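Local coordinates for protein FAD-binding oxidoreductase (Gulosibacter chungangensis, PDB 7PBG) that oxidises 4-ethylphenol as an FAD-dependent flavoprotein oxidase, a dehydrogenation linked to the formation of 4-vinylphenol, at residues T5-V10 and G78-A83; S96-G101 and G520-R525. All coordinates share one frame; numbering follows the deposited sequence.

Interaction 1. Residues T5-V10 and G78-A83; sequences TLPDGV and GIPLHA. With FAD (flavin-adenine dinucleotide), chain C.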
ATOM      1  N   THR A   5     -11.419  -6.118  37.662  1.00 28.46           N
ATOM      2  CA  THR A   5     -11.835  -4.833  37.067  1.00 26.33           C
ATOM      3  C   THR A   5     -13.136  -5.117  36.310  1.00 27.65           C
ATOM      4  O   THR A   5     -13.399  -6.315  35.970  1.00 29.34           O
ATOM      5  CB  THR A   5     -10.770  -4.223  36.132  1.00 28.94           C
ATOM      6  OG1 THR A   5     -10.541  -5.140  35.067  1.00 26.31           O
ATOM      7  CG2 THR A   5      -9.451  -3.889  36.791  1.00 27.55           C
ATOM      8  N   LEU A   6     -13.938  -4.095  36.089  1.00 25.78           N
ATOM      9  CA  LEU A   6     -15.131  -4.197  35.230  1.00 26.36           C
ATOM     10  C   LEU A   6     -15.156  -3.008  34.295  1.00 25.97           C
ATOM     11  O   LEU A   6     -14.765  -1.913  34.674  1.00 24.78           O
ATOM     12  CB  LEU A   6     -16.427  -4.173  36.044  1.00 26.28           C
ATOM     13  CG  LEU A   6     -16.759  -5.437  36.826  1.00 26.16           C
ATOM     14  CD1 LEU A   6     -18.041  -5.204  37.609  1.00 26.84           C
ATOM     15  CD2 LEU A   6     -16.896  -6.632  35.918  1.00 27.96           C
ATOM     16  N   PRO A   7     -15.737  -3.214  33.096  1.00 26.65           N
ATOM     17  CA  PRO A   7     -15.935  -2.112  32.171  1.00 28.31           C
ATOM     18  C   PRO A   7     -17.028  -1.195  32.740  1.00 34.49           C
ATOM     19  O   PRO A   7     -18.056  -1.704  33.215  1.00 31.14           O
ATOM     20  CB  PRO A   7     -16.310  -2.796  30.846  1.00 28.79           C
ATOM     21  CG  PRO A   7     -16.746  -4.205  31.197  1.00 31.38           C
ATOM     22  CD  PRO A   7     -16.215  -4.506  32.585  1.00 30.65           C
ATOM     23  N   ASP A   8     -16.784   0.117  32.697  1.00 35.99           N
ATOM     24  CA  ASP A   8     -17.834   1.143  32.957  1.00 39.65           C
ATOM     25  C   ASP A   8     -19.149   0.739  32.269  1.00 39.75           C
ATOM     26  O   ASP A   8     -19.128   0.362  31.076  1.00 40.69           O
ATOM     27  CB  ASP A   8     -17.375   2.519  32.491  1.00 44.47           C
ATOM     28  CG  ASP A   8     -16.281   3.105  33.356  1.00 52.01           C
ATOM     29  OD1 ASP A   8     -16.015   2.533  34.430  1.00 56.72           O
ATOM     30  OD2 ASP A   8     -15.711   4.135  32.955  1.00 63.78           O
ATOM     31  N   GLY A   9     -20.275   0.794  32.984  1.00 36.77           N
ATOM     32  CA  GLY A   9     -21.599   0.483  32.419  1.00 31.96           C
ATOM     33  C   GLY A   9     -21.969  -0.991  32.475  1.00 33.41           C
ATOM     34  O   GLY A   9     -23.102  -1.322  32.107  1.00 38.77           O
ATOM     35  N   VAL A  10     -21.072  -1.875  32.910  1.00 27.60           N
ATOM     36  CA  VAL A  10     -21.350  -3.335  32.986  1.00 27.19           C
ATOM     37  C   VAL A  10     -21.219  -3.731  34.460  1.00 27.70           C
ATOM     38  O   VAL A  10     -20.135  -3.606  35.047  1.00 26.68           O
ATOM     39  CB  VAL A  10     -20.409  -4.174  32.104  1.00 27.50           C
ATOM     40  CG1 VAL A  10     -20.652  -5.660  32.301  1.00 30.14           C
ATOM     41  CG2 VAL A  10     -20.515  -3.777  30.630  1.00 31.11           C
ATOM     42  N   GLY A  78     -22.620  -5.599  25.703  1.00 27.79           N
ATOM     43  CA  GLY A  78     -21.956  -4.276  25.663  1.00 27.64           C
ATOM     44  C   GLY A  78     -20.603  -4.289  26.360  1.00 25.49           C
ATOM     45  O   GLY A  78     -20.239  -3.293  26.980  1.00 27.81           O
ATOM     46  N   ILE A  79     -19.878  -5.401  26.253  1.00 24.71           N
ATOM     47  CA  ILE A  79     -18.554  -5.591  26.888  1.00 23.73           C
ATOM     48  C   ILE A  79     -17.468  -5.319  25.865  1.00 22.63           C
ATOM     49  O   ILE A  79     -17.474  -5.970  24.822  1.00 23.07           O
ATOM     50  CB  ILE A  79     -18.465  -6.989  27.517  1.00 26.78           C
ATOM     51  CG1 ILE A  79     -19.398  -7.071  28.742  1.00 27.15           C
ATOM     52  CG2 ILE A  79     -17.018  -7.308  27.831  1.00 25.34           C
ATOM     53  CD1 ILE A  79     -19.494  -8.449  29.331  1.00 29.95           C
ATOM     54  N   PRO A  80     -16.582  -4.327  26.122  1.00 24.21           N
ATOM     55  CA  PRO A  80     -15.457  -4.042  25.232  1.00 22.30           C
ATOM     56  C   PRO A  80     -14.429  -5.177  25.200  1.00 21.39           C
ATOM     57  O   PRO A  80     -14.219  -5.898  26.214  1.00 21.45           O
ATOM     58  CB  PRO A  80     -14.891  -2.728  25.756  1.00 24.93           C
ATOM     59  CG  PRO A  80     -15.258  -2.718  27.215  1.00 24.29           C
ATOM     60  CD  PRO A  80     -16.593  -3.428  27.296  1.00 24.77           C
ATOM     61  N   LEU A  81     -13.866  -5.373  23.997  1.00 21.37           N
ATOM     62  CA  LEU A  81     -12.884  -6.442  23.695  1.00 20.60           C
ATOM     63  C   LEU A  81     -11.596  -5.762  23.227  1.00 20.59           C
ATOM     64  O   LEU A  81     -11.653  -4.734  22.527  1.00 20.73           O
ATOM     65  CB  LEU A  81     -13.407  -7.342  22.565  1.00 20.69           C
ATOM     66  CG  LEU A  81     -14.706  -8.104  22.803  1.00 20.29           C
ATOM     67  CD1 LEU A  81     -15.058  -8.937  21.582  1.00 22.20           C
ATOM     68  CD2 LEU A  81     -14.593  -8.984  24.050  1.00 21.97           C
ATOM     69  N   HIS A  82     -10.468  -6.372  23.529  1.00 18.52           N
ATOM     70  CA  HIS A  82      -9.157  -6.003  22.927  1.00 18.22           C
ATOM     71  C   HIS A  82      -8.557  -7.302  22.475  1.00 18.12           C
ATOM     72  O   HIS A  82      -8.306  -8.203  23.344  1.00 17.49           O
ATOM     73  CB  HIS A  82      -8.272  -5.218  23.900  1.00 20.92           C
ATOM     74  CG  HIS A  82      -6.895  -4.967  23.376  1.00 20.38           C
ATOM     75  ND1 HIS A  82      -6.674  -4.544  22.048  1.00 19.88           N
ATOM     76  CD2 HIS A  82      -5.691  -5.044  23.984  1.00 21.35           C
ATOM     77  CE1 HIS A  82      -5.386  -4.360  21.884  1.00 20.69           C
ATOM     78  NE2 HIS A  82      -4.741  -4.694  23.066  1.00 19.96           N
ATOM     79  N   ALA A  83      -8.407  -7.433  21.163  1.00 19.44           N
ATOM     80  CA  ALA A  83      -7.853  -8.624  20.515  1.00 20.54           C
ATOM     81  C   ALA A  83      -6.425  -8.317  20.048  1.00 19.39           C
ATOM     82  O   ALA A  83      -6.149  -7.236  19.478  1.00 18.68           O
ATOM     83  CB  ALA A  83      -8.729  -9.005  19.366  1.00 20.77           C
TER
HETATM   84  PA  FAD C 601       0.501  -7.577  19.193  1.00 17.83           P
HETATM   85  O1A FAD C 601       0.730  -7.027  20.563  1.00 19.12           O
HETATM   86  O2A FAD C 601      -0.107  -8.952  19.059  1.00 18.25           O
HETATM   87  O5B FAD C 601      -0.420  -6.570  18.418  1.00 16.85           O
HETATM   88  C5B FAD C 601      -0.203  -5.167  18.462  1.00 16.90           C
HETATM   89  C4B FAD C 601      -1.535  -4.491  18.248  1.00 18.48           C
HETATM   90  O4B FAD C 601      -2.053  -4.785  16.918  1.00 18.57           O
HETATM   91  C3B FAD C 601      -2.670  -4.924  19.190  1.00 18.55           C
HETATM   92  O3B FAD C 601      -2.601  -4.237  20.437  1.00 20.59           O
HETATM   93  C2B FAD C 601      -3.923  -4.652  18.342  1.00 17.53           C
HETATM   94  O2B FAD C 601      -4.248  -3.276  18.417  1.00 19.38           O
HETATM   95  C1B FAD C 601      -3.443  -5.059  16.953  1.00 18.00           C
HETATM   96  N9A FAD C 601      -3.640  -6.448  16.631  1.00 19.11           N
HETATM   97  C8A FAD C 601      -2.700  -7.427  16.703  1.00 18.78           C
HETATM   98  N7A FAD C 601      -3.163  -8.582  16.327  1.00 19.27           N
HETATM   99  C5A FAD C 601      -4.493  -8.367  16.053  1.00 17.77           C
HETATM  100  C6A FAD C 601      -5.497  -9.206  15.561  1.00 18.35           C
HETATM  101  N6A FAD C 601      -5.318 -10.517  15.349  1.00 18.32           N
HETATM  102  N1A FAD C 601      -6.720  -8.659  15.379  1.00 20.84           N
HETATM  103  C2A FAD C 601      -6.883  -7.330  15.604  1.00 20.42           C
HETATM  104  N3A FAD C 601      -5.997  -6.439  16.033  1.00 20.79           N
HETATM  105  C4A FAD C 601      -4.805  -7.035  16.241  1.00 18.14           C
HETATM  106  N1  FAD C 601       8.573  -2.692  16.592  1.00 17.95           N
HETATM  107  C2  FAD C 601       8.810  -2.710  15.292  1.00 15.61           C
HETATM  108  O2  FAD C 601       7.865  -2.680  14.462  1.00 16.24           O
HETATM  109  N3  FAD C 601      10.058  -2.849  14.807  1.00 17.11           N
HETATM  110  C4  FAD C 601      11.161  -2.888  15.611  1.00 19.16           C
HETATM  111  O4  FAD C 601      12.284  -3.091  15.110  1.00 23.78           O
HETATM  112  C4X FAD C 601      10.967  -2.824  16.978  1.00 20.22           C
HETATM  113  N5  FAD C 601      12.024  -2.844  17.745  1.00 21.11           N
HETATM  114  C5X FAD C 601      11.799  -2.792  19.100  1.00 19.81           C
HETATM  115  C6  FAD C 601      12.915  -2.838  19.946  1.00 20.38           C
HETATM  116  C7  FAD C 601      12.785  -2.848  21.321  1.00 19.88           C
HETATM  117  C7M FAD C 601      14.023  -2.916  22.192  1.00 20.17           C
HETATM  118  C8  FAD C 601      11.487  -2.822  21.874  1.00 19.02           C
HETATM  119  C8M FAD C 601      11.295  -2.831  23.360  1.00 21.45           C
HETATM  120  C9  FAD C 601      10.382  -2.741  21.052  1.00 19.25           C
HETATM  121  C9A FAD C 601      10.498  -2.741  19.649  1.00 17.27           C
HETATM  122  N10 FAD C 601       9.403  -2.722  18.791  1.00 19.66           N
HETATM  123  C10 FAD C 601       9.603  -2.775  17.420  1.00 18.36           C
HETATM  124  C1' FAD C 601       8.006  -2.753  19.297  1.00 17.57           C
HETATM  125  C2' FAD C 601       7.453  -4.176  19.477  1.00 19.28           C
HETATM  126  O2' FAD C 601       8.449  -5.055  20.102  1.00 21.73           O
HETATM  127  C3' FAD C 601       7.037  -4.890  18.173  1.00 18.67           C
HETATM  128  O3' FAD C 601       6.338  -4.003  17.335  1.00 18.55           O
HETATM  129  C4' FAD C 601       6.193  -6.158  18.353  1.00 18.94           C
HETATM  130  O4' FAD C 601       6.331  -7.008  17.204  1.00 22.16           O
HETATM  131  C5' FAD C 601       4.743  -5.820  18.575  1.00 16.78           C
HETATM  132  O5' FAD C 601       4.090  -6.791  19.404  1.00 19.89           O
HETATM  133  P   FAD C 601       3.331  -8.048  18.777  1.00 19.61           P
HETATM  134  O1P FAD C 601       3.200  -9.093  19.844  1.00 19.52           O
HETATM  135  O2P FAD C 601       4.066  -8.402  17.523  1.00 19.17           O
HETATM  136  O3P FAD C 601       1.887  -7.481  18.388  1.00 18.08           O
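Pro7 and Pro80 lay their rings against each other at an oblique angle, and Val10 meets Ile79 close by. CB of Pro7 comes nearest, 3.6 Å from CD of Pro80 and 3.8 Å from CG of Pro80. One step round the ring, CG of Pro7 still touches CD of Pro80, at 4.0 Å. The last ring atom, CD, turns to the carbonyl oxygen of Gly101 instead.

The turn from Pro7 to Val10 is type II, closed by Val10 N bonding to Pro7 O at 3.0 Å, with Gly9 supplying the positive phi; it brings both apolar side chains round to residues 78-80. There the chain leaves helix 64-77 in a Schellman motif, with Gly78 as the C-prime residue, and enters strand 81-84. This is the close of a beta-alpha-beta crossover in the FAD-binding domain: strand 57-59, helix 64-77 and strand 81-84, with the parallel strand 103-106 lying between the two strands in the sheet.

Val10 crosses Ile79 at about a right angle, its CG1 and CG2 straddling CG1 of Ile79. With CG1 anti to the backbone N (chi1 175°), CG2 is left beside that nitrogen, where it also reaches the carbonyl oxygen of Gly78 at 3.7 Å. Phe15 of helix 12-26 packs on both Val10 and Ile79.

Further along the strand comes the cofactor. The His82 ring presents its edge, in plane, to a ribose hydroxyl of FAD, CE1 lying 3.1 Å from O3B, while Ala83 O is 3.5 Å from C4A of the adenine.

Interaction 2. Residues S96-G101 and G520-R525; sequences SPMLTG and GIWPER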
ATOM      1  N   SER A  96      -2.081  -4.525  26.929  1.00 20.39           N
ATOM      2  CA  SER A  96      -3.069  -3.806  27.757  1.00 19.64           C
ATOM      3  C   SER A  96      -4.103  -3.166  26.839  1.00 19.25           C
ATOM      4  O   SER A  96      -3.790  -2.671  25.766  1.00 19.54           O
ATOM      5  CB  SER A  96      -2.431  -2.822  28.720  1.00 20.18           C
ATOM      6  OG  SER A  96      -1.859  -1.671  28.122  1.00 19.92           O
ATOM      7  N   PRO A  97      -5.385  -3.170  27.274  1.00 18.92           N
ATOM      8  CA  PRO A  97      -6.463  -2.520  26.549  1.00 18.04           C
ATOM      9  C   PRO A  97      -6.487  -1.029  26.862  1.00 17.75           C
ATOM     10  O   PRO A  97      -5.907  -0.576  27.849  1.00 19.88           O
ATOM     11  CB  PRO A  97      -7.685  -3.207  27.173  1.00 17.54           C
ATOM     12  CG  PRO A  97      -7.290  -3.347  28.600  1.00 20.13           C
ATOM     13  CD  PRO A  97      -5.821  -3.731  28.547  1.00 20.35           C
ATOM     14  N   MET A  98      -7.209  -0.293  26.034  1.00 20.06           N
ATOM     15  CA  MET A  98      -7.439   1.139  26.229  1.00 18.59           C
ATOM     16  C   MET A  98      -8.278   1.379  27.484  1.00 20.27           C
ATOM     17  O   MET A  98      -7.971   2.384  28.224  1.00 21.06           O
ATOM     18  CB  MET A  98      -8.173   1.754  25.039  1.00 20.15           C
ATOM     19  CG  MET A  98      -7.295   1.927  23.822  1.00 21.31           C
ATOM     20  SD  MET A  98      -5.906   3.031  24.095  1.00 25.16           S
ATOM     21  CE  MET A  98      -6.702   4.566  24.526  1.00 24.41           C
ATOM     22  N   LEU A  99      -9.304   0.573  27.689  1.00 20.21           N
ATOM     23  CA  LEU A  99     -10.259   0.807  28.812  1.00 21.45           C
ATOM     24  C   LEU A  99     -10.083  -0.214  29.931  1.00 21.56           C
ATOM     25  O   LEU A  99     -10.053  -1.434  29.700  1.00 21.32           O
ATOM     26  CB  LEU A  99     -11.685   0.700  28.296  1.00 22.90           C
ATOM     27  CG  LEU A  99     -12.155   1.815  27.368  1.00 24.60           C
ATOM     28  CD1 LEU A  99     -13.605   1.538  27.005  1.00 26.54           C
ATOM     29  CD2 LEU A  99     -11.982   3.188  27.996  1.00 27.45           C
ATOM     30  N   THR A 100     -10.085   0.259  31.171  1.00 23.24           N
ATOM     31  CA  THR A 100     -10.111  -0.644  32.329  1.00 23.12           C
ATOM     32  C   THR A 100     -11.327  -1.588  32.189  1.00 22.12           C
ATOM     33  O   THR A 100     -12.392  -1.076  31.859  1.00 24.47           O
ATOM     34  CB  THR A 100     -10.154   0.194  33.608  1.00 24.29           C
ATOM     35  OG1 THR A 100      -8.963   0.979  33.624  1.00 27.67           O
ATOM     36  CG2 THR A 100     -10.276  -0.694  34.824  1.00 25.62           C
ATOM     37  N   GLY A 101     -11.167  -2.894  32.440  1.00 20.87           N
ATOM     38  CA  GLY A 101     -12.279  -3.859  32.467  1.00 21.56           C
ATOM     39  C   GLY A 101     -12.533  -4.480  31.102  1.00 22.37           C
ATOM     40  O   GLY A 101     -13.388  -5.368  31.015  1.00 22.59           O
ATOM     41  N   GLY A 520      -7.058   6.989  19.339  1.00 21.07           N
ATOM     42  CA  GLY A 520      -7.962   8.111  19.643  1.00 20.72           C
ATOM     43  C   GLY A 520      -9.315   7.978  18.965  1.00 21.24           C
ATOM     44  O   GLY A 520      -9.987   9.030  18.752  1.00 22.22           O
ATOM     45  N   ILE A 521      -9.665   6.766  18.529  1.00 20.75           N
ATOM     46  CA  ILE A 521     -10.947   6.476  17.817  1.00 20.08           C
ATOM     47  C   ILE A 521     -11.966   5.969  18.826  1.00 19.92           C
ATOM     48  O   ILE A 521     -11.922   4.773  19.233  1.00 18.81           O
ATOM     49  CB  ILE A 521     -10.756   5.515  16.629  1.00 19.13           C
ATOM     50  CG1 ILE A 521      -9.653   5.998  15.706  1.00 19.93           C
ATOM     51  CG2 ILE A 521     -12.059   5.287  15.893  1.00 21.32           C
ATOM     52  CD1 ILE A 521      -9.176   4.944  14.737  1.00 20.64           C
ATOM     53  N   TRP A 522     -12.896   6.840  19.195  1.00 20.61           N
ATOM     54  CA  TRP A 522     -13.892   6.529  20.242  1.00 21.62           C
ATOM     55  C   TRP A 522     -15.237   6.287  19.576  1.00 21.61           C
ATOM     56  O   TRP A 522     -15.645   7.038  18.702  1.00 21.66           O
ATOM     57  CB  TRP A 522     -13.973   7.615  21.308  1.00 21.89           C
ATOM     58  CG  TRP A 522     -12.724   7.807  22.102  1.00 23.18           C
ATOM     59  CD1 TRP A 522     -11.695   8.673  21.849  1.00 23.04           C
ATOM     60  CD2 TRP A 522     -12.315   7.023  23.238  1.00 22.62           C
ATOM     61  NE1 TRP A 522     -10.717   8.535  22.796  1.00 24.56           N
ATOM     62  CE2 TRP A 522     -11.047   7.518  23.648  1.00 21.89           C
ATOM     63  CE3 TRP A 522     -12.920   6.003  23.984  1.00 25.82           C
ATOM     64  CZ2 TRP A 522     -10.367   7.001  24.751  1.00 23.20           C
ATOM     65  CZ3 TRP A 522     -12.235   5.486  25.057  1.00 24.51           C
ATOM     66  CH2 TRP A 522     -10.979   5.976  25.434  1.00 24.82           C
ATOM     67  N   PRO A 523     -15.940   5.211  19.952  1.00 22.87           N
ATOM     68  CA  PRO A 523     -17.271   4.943  19.438  1.00 21.96           C
ATOM     69  C   PRO A 523     -18.273   5.941  20.013  1.00 23.71           C
ATOM     70  O   PRO A 523     -18.030   6.524  21.074  1.00 22.66           O
ATOM     71  CB  PRO A 523     -17.590   3.534  19.942  1.00 24.31           C
ATOM     72  CG  PRO A 523     -16.822   3.473  21.242  1.00 24.24           C
ATOM     73  CD  PRO A 523     -15.536   4.238  20.981  1.00 21.16           C
ATOM     74  N   GLU A 524     -19.331   6.158  19.235  1.00 23.33           N
ATOM     75  CA  GLU A 524     -20.371   7.174  19.519  1.00 27.34           C
ATOM     76  C   GLU A 524     -20.858   7.074  20.970  1.00 24.99           C
ATOM     77  O   GLU A 524     -21.020   8.147  21.583  1.00 25.41           O
ATOM     78  CB  GLU A 524     -21.568   7.018  18.579  1.00 29.47           C
ATOM     79  CG  GLU A 524     -22.531   8.185  18.709  1.00 35.62           C
ATOM     80  CD  GLU A 524     -23.509   8.382  17.564  1.00 46.52           C
ATOM     81  OE1 GLU A 524     -24.134   7.396  17.159  1.00 48.17           O
ATOM     82  OE2 GLU A 524     -23.656   9.538  17.095  1.00 60.42           O
ATOM     83  N   ARG A 525     -20.984   5.864  21.539  1.00 23.49           N
ATOM     84  CA  ARG A 525     -21.581   5.718  22.892  1.00 24.66           C
ATOM     85  C   ARG A 525     -20.637   6.328  23.953  1.00 25.00           C
ATOM     86  O   ARG A 525     -21.132   6.696  25.043  1.00 25.50           O
ATOM     87  CB  ARG A 525     -21.956   4.263  23.178  1.00 24.90           C
ATOM     88  CG  ARG A 525     -20.756   3.337  23.306  1.00 23.86           C
ATOM     89  CD  ARG A 525     -21.172   1.895  23.485  1.00 26.73           C
ATOM     90  NE  ARG A 525     -19.958   1.098  23.608  1.00 25.23           N
ATOM     91  CZ  ARG A 525     -19.189   1.016  24.694  1.00 27.57           C
ATOM     92  NH1 ARG A 525     -19.534   1.599  25.825  1.00 29.05           N
ATOM     93  NH2 ARG A 525     -18.065   0.324  24.651  1.00 26.87           N
TER
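Leu99 and Met98 meet the six-membered ring of Trp522 where the C-terminal tail, past helix 492-508, returns to the FAD-binding domain. Their loop, 96-101, lies between strand 81-84 and strand 103-106, parallel neighbours in the domain's mixed four-stranded sheet.

Across the two segments the contacts are apolar. Leu99 brings one methyl, CD2, to the rim of the indole and in its plane, 3.7 Å from CZ3 and 3.9 Å from CH2 of Trp522, so the leucine butts against an edge and does not lie over a face. The side chains as a whole meet obliquely. Met98 is looser: CE comes to 4.4 Å from CZ2 of Trp522, at a slant to the ring. All three of its torsions are near -60° (chi3 -60°), which curls the thioether and swings the methyl round to the indole.

Polar bonds hold the two sides from outside. Arg525, beyond the tryptophan, gives NE to Asn511 O and NH2 to Gly512 O. On the other segment, Met98 N bonds to Asn515 OD1. The rotation of the indole has its own polar tie: NE1 of Trp522 donates a hydrogen bond to OD1 of Asp484.

In the fold
From the N terminus, the chain passes through residues 5-10, helix 12-26, strands 31-32 and 57-59 and helix 64-77 before interaction 1 closes that loop at residues 78-83. Interaction 2 opens only at residue 96, so the two follow in series, neither enclosing nor crossing the other. Its loop takes in most of the protein, including the eight-stranded antiparallel sheet, and closes at residues 520-525. Even so, the centres of interactions 1 and 2 lie about 9 Å apart. Interaction 1 ties the N-terminal arm to the turn between helix 64-77 and strand 81-84; interaction 2 ties the C-terminal tail to a loop of the same domain. They also touch directly: His82 NE2 lies 3.5 Å from Ser96 O.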